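Local coordinates for protein Can2 (Sulfobacillus thermosulfidooxidans, PDB 7BDV) that binds the second messenger cyclic tetra-adenylate through its CARF domains and acts as a dual-specificity nuclease potentiating type III CRISPR defence, at residues 124-129 with 133-138; 165-170 with 234-239; 251-256 with 355-360; 337-342 with 349-354. All blocks are in the same frame, centred on the assembly; numbering follows the deposited sequence.

Interaction 1. Residues 124-129 with 133-138; sequences QRILYL and ESERLG
The Tyr128 hydroxyl donates to the Glu135 carboxylate, OH to OE1 2.5 Å, meeting the oxygen nearly along its C-O axis with ring and carboxylate planes only 15° apart. Glu135 reaches the phenol because CG stands anti to the backbone N (chi1 -172°) and the chain runs out extended, which brings OE1 to the ring edge. Backbone bonds tie the strands together: Ile126 N to Glu135 O at 2.9 Å, returned by Glu135 N to Ile126 O, with Tyr128 N on Glu133 O beyond. At the far end Leu137 N meets Gln124 O at 2.9 Å in an almost straight bond. These bonds define an antiparallel hairpin, strands 125-128 and 134-136, which closes one edge of the CARF domain's Rossmann-like sheet; where strand 125-128 joins strand 116-120, Gln124 and Arg125 face Asp120 as a G1 beta bulge. On the face opposite the tyrosine, Arg125 bends back at chi3 so that NH1 makes a weak hydrogen bond to Ser134 OG, 2.6 Å, while Leu127 CD2 lies against one face of the guanidinium. Gln124 CB sits centrally over the Arg136 guanidinium, 3.7 Å above its plane. A water bridges Gln124 OE1 and, weakly, Arg136 NH1; OE1 also accepts from Asn285 ND2, and the amide NE2 of Gln124 is held by Ser121 O. Leu137 crosses Ile126 at about a right angle, CD2 to CG1 3.6 Å, and its other methyl, CD1, rests against Gln124 OE1. Leu127 also packs on Ile100 of the second subunit.

Interaction 2. Residues 165-170 with 234-239; sequences KTWREV and RQFING
Trp167 and Phe236 form a small, buried hydrophobic contact between the start of helix 168-176 and the long helix 231-254, far from the bound cyclic tetra-adenylate, whose nearest atom is about 31 Å from the nearest atom of the contact. Phe236 is the hub. With CG anti to its backbone N (chi1 -178°), its ring projects from helix 231-254 to the turn that opens helix 168-176. Trp167 CB lies over one face of this ring as a CH-pi contact, 4.2 Å from the centroid and 25° off the normal. The two aromatic side chains pass alongside each other, pointing opposite ways. Their rings meet obliquely, the Trp167 six-membered ring and the Phe236 ring having centroids 5.4 Å apart and planes at 52°, and Trp167 CE3 approaches Phe236 CD1 at 4.0 Å. Val170, one turn further on, brings CG1 to the edge of the phenyl ring, 4.0 Å from Phe236 CE2. The backbone joins in as well: Trp167 O comes 3.6 Å from Phe236 CZ. Outside the pair, Trp167 NE1 donates to Ala213 O, which holds the indole in position, and its side chain also touches Gln232 and Ala233 of helix 231-254. Across the two segments the attraction is probably mainly dispersive, between a phenyl ring, a methylene, an indole and a methyl group, while the indole's polar need is met by a separate part of the chain.

Interaction 3. Residues 251-256 with 355-360; sequences RQISAQ and QLHHQL
Ile253, in the last turn of helix 231-254, makes the contact with the C-terminal helix 356-365, against His357 and Leu360. It extends its longer branch across the gap. CG1 takes the position anti to the carbonyl carbon (chi1 -71°) and CD1 continues outward (chi2 163°), which brings CD1 against Leu360 and near His357 CD2. CG1 lies 3.5 Å from His357 NE2 and 3.7 Å from His357 CD2, meeting the imidazole obliquely, with the isoleucine running antiparallel to the histidine side chain. His357 reaches this point with CG anti to its own backbone N, which swings the ring outward from its helix. The terminal methyl, Ile253 CD1, lies 3.8 Å from Leu360 CB and 4.1 Å from Leu360 CD1; the Ile253 and Leu360 side chains are roughly perpendicular. His357 and Leu360 are three residues apart, neighbours on one helical face, and thus grip the isoleucine together. Within the endonuclease domain this joins the end of its first long helix to its last one, through segments whose nearest ends lie 99 residues apart. The same seam continues through Leu356 on Val246 and Leu249, and through Leu360 on Leu249 and Leu250. Beyond Ile253 the chain leaves the contact: Ser254 OG bonds back to Leu250 O, and both Ile253 and Ser254 touch Ile259, in the loop that leads into strand 262-269.

Interaction 4. Residues 337-342 with 349-354; sequences AAKKRC and VSDQPS
Lys339 and Cys342, one turn apart on helix 336-344, both touch Val349 of the following strand, making the close-packed half of this contact. Val349 CG1 is the shared methyl: it lies 4.1 Å from Cys342 CB and 4.1 Å from Lys339 CG. It occupies the crowded position between the backbone N and the carbonyl carbon (chi1 55°), which directs it to the helix. Cys342 is buried, with Ile309 of helix 306-320 beside it, whereas the other end of the contact is partly exposed and polar. There Lys339, having touched the valine through CG, runs out extended to a salt bridge with Asp351, NZ to OD2 2.7 Å. The ammonium comes from above the carboxylate plane, 47° out of it. These elements belong to a beta-alpha-beta unit in which strand 325-329, helix 336-344 and strand 347-350 follow one another, the two strands running parallel in the endonuclease sheet. OD2 of Asp351 also accepts from the backbone N of Leu334, just ahead of the helix, so one carboxylate oxygen ties together the lysine and the incoming loop. Two bonds on that oxygen would probably favour its charged form. Arg341 takes no part in the contact with the strand: its NH1 bonds to Asn275 OD1 of the second subunit, and its side chain packs on Val273 of that subunit.

Overall arrangement
Interaction 1 comes first along the chain, at the edge of the CARF sheet, and its centre lies about 45 Å from that of interaction 2, on the other side of the chain's centre. Interactions 2 and 3 share helix 231-254, with centres about 21 Å apart, so this helix carries contacts near both its ends. Interaction 4 is nested inside the loop closed by interaction 3; the two touch through a probable hydrogen bond between Gln359 and Ser350, where strand 347-350 leads into helix 356-365. Both lie in the endonuclease domain. Residues of interactions 1 and 4 also meet the second subunit, so dimer contacts are made in both the oligoadenylate-binding CARF part and the nuclease part.

Interaction 1. Residues 124-129 with 133-138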
# COMPACT_ATOMS: atom_id res chain seq x y z
N GLN A 124 1.69 19.16 -11.20
CA GLN A 124 2.19 20.15 -10.22
C GLN A 124 1.55 21.51 -10.43
O GLN A 124 2.28 22.50 -10.44
CB GLN A 124 3.72 20.21 -10.27
CG GLN A 124 4.36 19.04 -9.55
CD GLN A 124 3.95 19.06 -8.09
OE1 GLN A 124 4.28 20.02 -7.36
NE2 GLN A 124 3.19 18.05 -7.66
N ARG A 125 0.23 21.52 -10.61
CA ARG A 125 -0.52 22.77 -10.88
C ARG A 125 -1.66 22.91 -9.88
O ARG A 125 -2.22 21.90 -9.45
CB ARG A 125 -1.03 22.79 -12.32
CG ARG A 125 0.07 22.77 -13.38
CD ARG A 125 -0.44 23.19 -14.75
NE ARG A 125 -1.44 22.22 -15.22
CZ ARG A 125 -2.52 22.50 -15.94
NH1 ARG A 125 -2.80 23.74 -16.31
NH2 ARG A 125 -3.34 21.52 -16.28
N ILE A 126 -1.97 24.15 -9.54
CA ILE A 126 -3.27 24.59 -8.97
C ILE A 126 -4.18 24.89 -10.15
O ILE A 126 -3.85 25.78 -10.91
CB ILE A 126 -3.08 25.81 -8.07
CG1 ILE A 126 -2.24 25.47 -6.84
CG2 ILE A 126 -4.41 26.39 -7.69
CD1 ILE A 126 -1.70 26.68 -6.12
N LEU A 127 -5.30 24.18 -10.28
CA LEU A 127 -6.37 24.51 -11.25
C LEU A 127 -7.35 25.46 -10.56
O LEU A 127 -7.76 25.16 -9.45
CB LEU A 127 -7.08 23.24 -11.71
CG LEU A 127 -6.17 22.10 -12.13
CD1 LEU A 127 -7.00 20.93 -12.65
CD2 LEU A 127 -5.18 22.57 -13.16
N TYR A 128 -7.66 26.60 -11.19
CA TYR A 128 -8.73 27.53 -10.76
C TYR A 128 -9.99 27.14 -11.52
O TYR A 128 -10.09 27.47 -12.72
CB TYR A 128 -8.29 28.97 -11.01
CG TYR A 128 -7.03 29.35 -10.28
CD1 TYR A 128 -7.07 29.67 -8.94
CD2 TYR A 128 -5.81 29.38 -10.92
CE1 TYR A 128 -5.94 30.04 -8.25
CE2 TYR A 128 -4.65 29.75 -10.24
CZ TYR A 128 -4.72 30.08 -8.90
OH TYR A 128 -3.60 30.43 -8.21
N LEU A 129 -10.89 26.41 -10.86
CA LEU A 129 -12.07 25.77 -11.50
C LEU A 129 -13.12 26.82 -11.85
O LEU A 129 -13.91 26.56 -12.75
CB LEU A 129 -12.64 24.69 -10.56
CG LEU A 129 -11.75 23.46 -10.41
CD1 LEU A 129 -12.45 22.35 -9.65
CD2 LEU A 129 -11.29 22.95 -11.77
N GLU A 133 -8.23 28.82 -15.47
CA GLU A 133 -6.80 29.19 -15.44
C GLU A 133 -6.07 28.17 -14.55
O GLU A 133 -6.73 27.29 -13.98
CB GLU A 133 -6.59 30.61 -14.90
CG GLU A 133 -7.31 31.69 -15.70
CD GLU A 133 -7.29 33.11 -15.14
OE1 GLU A 133 -7.80 34.01 -15.85
OE2 GLU A 133 -6.78 33.32 -14.01
N SER A 134 -4.75 28.27 -14.46
CA SER A 134 -3.90 27.39 -13.64
C SER A 134 -2.56 28.06 -13.35
O SER A 134 -2.23 29.01 -14.02
CB SER A 134 -3.74 26.03 -14.29
OG SER A 134 -2.93 26.13 -15.43
N GLU A 135 -1.83 27.55 -12.37
CA GLU A 135 -0.56 28.13 -11.86
C GLU A 135 0.34 26.96 -11.48
O GLU A 135 -0.18 25.96 -10.96
CB GLU A 135 -0.87 29.04 -10.67
CG GLU A 135 0.30 29.85 -10.16
CD GLU A 135 0.05 30.47 -8.79
OE1 GLU A 135 -1.09 30.33 -8.28
OE2 GLU A 135 0.99 31.07 -8.23
N ARG A 136 1.64 27.06 -11.78
CA ARG A 136 2.65 26.07 -11.33
C ARG A 136 2.71 26.20 -9.81
O ARG A 136 2.62 27.34 -9.33
CB ARG A 136 3.99 26.30 -12.03
CG ARG A 136 4.99 25.15 -12.03
CD ARG A 136 4.50 23.84 -12.64
NE ARG A 136 5.53 22.82 -12.84
CZ ARG A 136 6.37 22.35 -11.91
NH1 ARG A 136 6.38 22.81 -10.67
NH2 ARG A 136 7.23 21.39 -12.24
N LEU A 137 2.76 25.06 -9.09
CA LEU A 137 3.06 25.01 -7.64
C LEU A 137 4.54 25.37 -7.47
O LEU A 137 5.34 25.04 -8.38
CB LEU A 137 2.83 23.59 -7.13
CG LEU A 137 1.38 23.16 -6.90
CD1 LEU A 137 1.28 21.65 -6.70
CD2 LEU A 137 0.82 23.88 -5.69
N GLY A 138 4.91 25.99 -6.35
CA GLY A 138 6.32 26.09 -5.93
C GLY A 138 6.78 24.81 -5.26
O GLY A 138 6.07 23.78 -5.38
O HOH W 1 6.57 21.29 -8.13

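Interaction 2. Residues 165-170 with 234-239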
# COMPACT_ATOMS: atom_id res chain seq x y z
N LYS A 165 36.55 8.48 3.83
CA LYS A 165 38.01 8.26 4.07
C LYS A 165 38.75 8.26 2.72
O LYS A 165 38.29 8.95 1.79
CB LYS A 165 38.21 6.95 4.85
N THR A 166 39.82 7.47 2.60
CA THR A 166 40.51 7.13 1.32
C THR A 166 39.50 6.51 0.32
O THR A 166 39.72 6.67 -0.90
CB THR A 166 41.68 6.17 1.57
N TRP A 167 38.39 5.94 0.79
CA TRP A 167 37.62 4.85 0.14
C TRP A 167 36.68 5.31 -0.95
O TRP A 167 36.10 4.41 -1.55
CB TRP A 167 36.78 4.10 1.18
CG TRP A 167 37.61 3.51 2.28
CD1 TRP A 167 38.95 3.25 2.25
CD2 TRP A 167 37.16 3.15 3.59
NE1 TRP A 167 39.35 2.71 3.44
CE2 TRP A 167 38.27 2.64 4.28
CE3 TRP A 167 35.91 3.16 4.22
CZ2 TRP A 167 38.19 2.16 5.59
CZ3 TRP A 167 35.83 2.70 5.51
CH2 TRP A 167 36.95 2.21 6.18
N ARG A 168 36.54 6.61 -1.20
CA ARG A 168 35.75 7.16 -2.33
C ARG A 168 36.24 6.56 -3.66
O ARG A 168 35.37 6.24 -4.53
CB ARG A 168 35.83 8.69 -2.34
N GLU A 169 37.55 6.43 -3.84
CA GLU A 169 38.16 5.83 -5.06
C GLU A 169 37.66 4.40 -5.23
O GLU A 169 37.36 4.02 -6.37
CB GLU A 169 39.69 5.85 -5.00
N VAL A 170 37.56 3.64 -4.13
CA VAL A 170 37.15 2.21 -4.13
C VAL A 170 35.68 2.13 -4.55
O VAL A 170 35.35 1.30 -5.42
CB VAL A 170 37.38 1.54 -2.76
CG1 VAL A 170 36.99 0.07 -2.79
CG2 VAL A 170 38.82 1.68 -2.31
N ARG A 234 34.17 -2.97 7.47
CA ARG A 234 33.18 -4.07 7.34
C ARG A 234 31.86 -3.48 6.82
O ARG A 234 31.34 -4.01 5.83
CB ARG A 234 32.96 -4.79 8.68
CG ARG A 234 32.20 -6.10 8.56
CD ARG A 234 31.87 -6.67 9.93
NE ARG A 234 31.13 -5.71 10.74
CZ ARG A 234 29.81 -5.57 10.75
NH1 ARG A 234 29.03 -6.36 10.03
N GLN A 235 31.36 -2.41 7.44
CA GLN A 235 30.11 -1.73 7.04
C GLN A 235 30.17 -1.34 5.56
O GLN A 235 29.17 -1.59 4.84
CB GLN A 235 29.86 -0.50 7.91
CG GLN A 235 29.32 -0.83 9.29
CD GLN A 235 29.00 0.43 10.08
OE1 GLN A 235 28.61 1.45 9.51
NE2 GLN A 235 29.17 0.36 11.39
N PHE A 236 31.29 -0.75 5.13
CA PHE A 236 31.56 -0.32 3.73
C PHE A 236 31.45 -1.53 2.80
O PHE A 236 30.89 -1.41 1.72
CB PHE A 236 32.92 0.36 3.63
CG PHE A 236 33.28 0.88 2.26
CD1 PHE A 236 32.91 2.15 1.85
CD2 PHE A 236 33.97 0.08 1.36
CE1 PHE A 236 33.23 2.62 0.59
CE2 PHE A 236 34.29 0.55 0.10
CZ PHE A 236 33.94 1.83 -0.27
N ILE A 237 31.97 -2.69 3.19
CA ILE A 237 31.93 -3.90 2.30
C ILE A 237 30.55 -4.55 2.39
O ILE A 237 30.14 -5.19 1.38
CB ILE A 237 33.07 -4.87 2.66
CG1 ILE A 237 34.42 -4.19 2.45
CG2 ILE A 237 32.94 -6.16 1.88
CD1 ILE A 237 34.74 -3.86 1.00
N ASN A 238 29.85 -4.33 3.51
CA ASN A 238 28.46 -4.81 3.75
C ASN A 238 27.46 -3.93 2.99
O ASN A 238 26.49 -3.45 3.59
CB ASN A 238 28.17 -4.86 5.26
CG ASN A 238 27.00 -5.75 5.61
OD1 ASN A 238 26.68 -6.68 4.88
ND2 ASN A 238 26.34 -5.46 6.72
N GLY A 239 27.66 -3.77 1.69
CA GLY A 239 26.81 -2.96 0.80
C GLY A 239 26.87 -1.46 1.09
O GLY A 239 26.16 -0.72 0.40

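Interaction 3. Residues 251-256 with 355-360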
# COMPACT_ATOMS: atom_id res chain seq x y z
N ARG A 251 23.66 13.62 -5.26
CA ARG A 251 24.42 14.90 -5.10
C ARG A 251 24.77 15.46 -6.48
O ARG A 251 24.59 16.65 -6.70
CB ARG A 251 25.68 14.68 -4.28
CG ARG A 251 25.40 14.37 -2.81
CD ARG A 251 26.67 14.51 -1.99
NE ARG A 251 27.16 15.89 -1.98
N GLN A 252 25.24 14.63 -7.43
CA GLN A 252 25.49 15.08 -8.82
C GLN A 252 24.20 15.65 -9.40
O GLN A 252 24.24 16.83 -9.90
CB GLN A 252 25.98 13.94 -9.74
CG GLN A 252 27.37 13.43 -9.44
CD GLN A 252 27.76 12.37 -10.44
OE1 GLN A 252 27.49 12.49 -11.64
NE2 GLN A 252 28.34 11.30 -9.94
N ILE A 253 23.11 14.86 -9.37
CA ILE A 253 21.81 15.28 -9.96
C ILE A 253 21.33 16.59 -9.30
O ILE A 253 20.80 17.46 -10.04
CB ILE A 253 20.77 14.17 -9.79
CG1 ILE A 253 21.06 12.96 -10.69
CG2 ILE A 253 19.38 14.72 -10.02
CD1 ILE A 253 20.31 11.74 -10.25
N SER A 254 21.51 16.74 -7.98
CA SER A 254 21.10 17.96 -7.23
C SER A 254 21.71 19.22 -7.85
O SER A 254 21.13 20.29 -7.66
CB SER A 254 21.55 17.89 -5.80
OG SER A 254 20.88 16.87 -5.16
N ALA A 255 22.84 19.11 -8.55
CA ALA A 255 23.55 20.27 -9.11
C ALA A 255 22.71 20.85 -10.26
O ALA A 255 22.87 22.04 -10.54
CB ALA A 255 24.96 19.90 -9.52
N GLN A 256 21.79 20.08 -10.86
CA GLN A 256 20.99 20.56 -12.02
C GLN A 256 19.47 20.46 -11.78
O GLN A 256 18.71 21.07 -12.52
CB GLN A 256 21.42 19.78 -13.27
CG GLN A 256 22.79 20.18 -13.80
CD GLN A 256 22.85 21.60 -14.32
OE1 GLN A 256 23.29 22.51 -13.64
NE2 GLN A 256 22.40 21.80 -15.54
N GLN A 355 23.41 1.93 -15.23
CA GLN A 355 22.17 2.58 -15.72
C GLN A 355 21.53 3.48 -14.63
O GLN A 355 20.51 4.12 -14.94
CB GLN A 355 21.10 1.56 -16.09
CG GLN A 355 21.59 0.46 -17.01
CD GLN A 355 22.14 1.04 -18.28
OE1 GLN A 355 21.41 1.61 -19.08
NE2 GLN A 355 23.43 0.86 -18.49
N LEU A 356 22.04 3.50 -13.42
CA LEU A 356 21.28 4.07 -12.29
C LEU A 356 21.04 5.57 -12.50
O LEU A 356 19.90 6.02 -12.30
CB LEU A 356 22.02 3.81 -10.97
CG LEU A 356 21.26 4.22 -9.71
CD1 LEU A 356 19.92 3.50 -9.59
CD2 LEU A 356 22.10 3.96 -8.49
N HIS A 357 22.05 6.31 -12.95
CA HIS A 357 21.93 7.79 -13.09
C HIS A 357 20.75 8.07 -14.00
O HIS A 357 19.86 8.83 -13.63
CB HIS A 357 23.20 8.46 -13.65
CG HIS A 357 23.04 9.95 -13.78
ND1 HIS A 357 22.48 10.53 -14.92
CD2 HIS A 357 23.26 10.96 -12.90
CE1 HIS A 357 22.44 11.84 -14.76
NE2 HIS A 357 22.90 12.13 -13.53
N HIS A 358 20.74 7.43 -15.16
CA HIS A 358 19.67 7.61 -16.16
C HIS A 358 18.30 7.23 -15.58
O HIS A 358 17.30 7.96 -15.86
CB HIS A 358 19.99 6.81 -17.42
CG HIS A 358 18.94 6.98 -18.44
ND1 HIS A 358 17.98 6.01 -18.65
CD2 HIS A 358 18.69 8.00 -19.29
CE1 HIS A 358 17.17 6.43 -19.62
NE2 HIS A 358 17.60 7.65 -20.05
N GLN A 359 18.25 6.13 -14.83
CA GLN A 359 17.01 5.61 -14.20
C GLN A 359 16.53 6.58 -13.11
O GLN A 359 15.35 6.80 -12.99
CB GLN A 359 17.24 4.20 -13.67
CG GLN A 359 17.39 3.20 -14.81
CD GLN A 359 17.42 1.78 -14.32
OE1 GLN A 359 18.36 1.34 -13.67
NE2 GLN A 359 16.40 1.04 -14.71
N LEU A 360 17.44 7.15 -12.33
CA LEU A 360 17.07 8.13 -11.27
C LEU A 360 16.41 9.34 -11.93
O LEU A 360 15.35 9.77 -11.43
CB LEU A 360 18.32 8.50 -10.48
CG LEU A 360 18.77 7.48 -9.44
CD1 LEU A 360 20.07 7.93 -8.79
CD2 LEU A 360 17.73 7.35 -8.36

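Interaction 4. Residues 337-342 with 349-354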
# COMPACT_ATOMS: atom_id res chain seq x y z
N ALA A 337 11.01 -12.39 -11.42
CA ALA A 337 9.86 -12.39 -10.50
C ALA A 337 9.93 -11.16 -9.58
O ALA A 337 8.89 -10.52 -9.37
CB ALA A 337 9.87 -13.67 -9.72
N ALA A 338 11.10 -10.85 -9.04
CA ALA A 338 11.32 -9.71 -8.12
C ALA A 338 11.06 -8.41 -8.88
O ALA A 338 10.39 -7.51 -8.31
CB ALA A 338 12.72 -9.73 -7.54
N LYS A 339 11.50 -8.34 -10.15
CA LYS A 339 11.31 -7.16 -11.02
C LYS A 339 9.82 -7.01 -11.34
O LYS A 339 9.30 -5.87 -11.33
CB LYS A 339 12.17 -7.24 -12.29
CG LYS A 339 13.64 -6.87 -12.10
CD LYS A 339 14.53 -7.30 -13.23
CE LYS A 339 15.93 -6.72 -13.13
NZ LYS A 339 16.87 -7.46 -13.99
N LYS A 340 9.13 -8.13 -11.61
CA LYS A 340 7.69 -8.11 -11.93
C LYS A 340 6.89 -7.64 -10.70
O LYS A 340 5.92 -6.87 -10.89
CB LYS A 340 7.26 -9.48 -12.47
CG LYS A 340 7.53 -9.68 -13.96
CD LYS A 340 7.64 -11.14 -14.42
N ARG A 341 7.26 -8.05 -9.49
CA ARG A 341 6.52 -7.62 -8.27
C ARG A 341 6.72 -6.11 -8.08
O ARG A 341 5.72 -5.39 -7.79
CB ARG A 341 6.94 -8.41 -7.02
CG ARG A 341 6.11 -8.03 -5.79
CD ARG A 341 6.20 -9.05 -4.68
NE ARG A 341 5.68 -10.36 -5.07
CZ ARG A 341 4.41 -10.76 -4.99
NH1 ARG A 341 3.46 -9.95 -4.54
NH2 ARG A 341 4.10 -11.98 -5.38
N CYS A 342 7.95 -5.62 -8.28
CA CYS A 342 8.26 -4.18 -8.23
C CYS A 342 7.38 -3.40 -9.21
O CYS A 342 6.76 -2.40 -8.79
CB CYS A 342 9.74 -3.93 -8.51
SG CYS A 342 10.77 -4.44 -7.13
N VAL A 349 12.81 -0.10 -10.30
CA VAL A 349 13.85 -1.11 -9.95
C VAL A 349 15.08 -0.92 -10.85
O VAL A 349 14.94 -0.75 -12.07
CB VAL A 349 13.31 -2.56 -9.93
CG1 VAL A 349 12.62 -2.98 -11.21
CG2 VAL A 349 14.40 -3.53 -9.54
N SER A 350 16.26 -0.85 -10.23
CA SER A 350 17.59 -0.81 -10.88
C SER A 350 18.49 -1.89 -10.29
O SER A 350 18.76 -1.81 -9.05
CB SER A 350 18.24 0.53 -10.72
OG SER A 350 19.42 0.57 -11.49
N ASP A 351 18.96 -2.82 -11.12
CA ASP A 351 19.94 -3.85 -10.71
C ASP A 351 21.25 -3.72 -11.51
O ASP A 351 22.02 -4.70 -11.49
CB ASP A 351 19.31 -5.24 -10.83
CG ASP A 351 19.15 -5.75 -12.25
OD1 ASP A 351 19.14 -4.91 -13.18
OD2 ASP A 351 19.04 -6.99 -12.41
N GLN A 352 21.47 -2.58 -12.18
CA GLN A 352 22.61 -2.35 -13.11
C GLN A 352 23.17 -0.97 -12.77
O GLN A 352 22.72 0.03 -13.28
CB GLN A 352 22.24 -2.41 -14.60
N PRO A 353 24.15 -0.88 -11.84
CA PRO A 353 24.70 0.42 -11.45
C PRO A 353 25.11 1.36 -12.60
O PRO A 353 25.01 2.56 -12.42
CB PRO A 353 25.88 -0.00 -10.60
CG PRO A 353 25.39 -1.28 -9.95
CD PRO A 353 24.69 -2.01 -11.07
N SER A 354 25.54 0.81 -13.74
CA SER A 354 25.84 1.56 -14.99
C SER A 354 24.64 2.39 -15.44
O SER A 354 24.88 3.48 -16.02
CB SER A 354 26.28 0.64 -16.11
OG SER A 354 25.16 -0.08 -16.59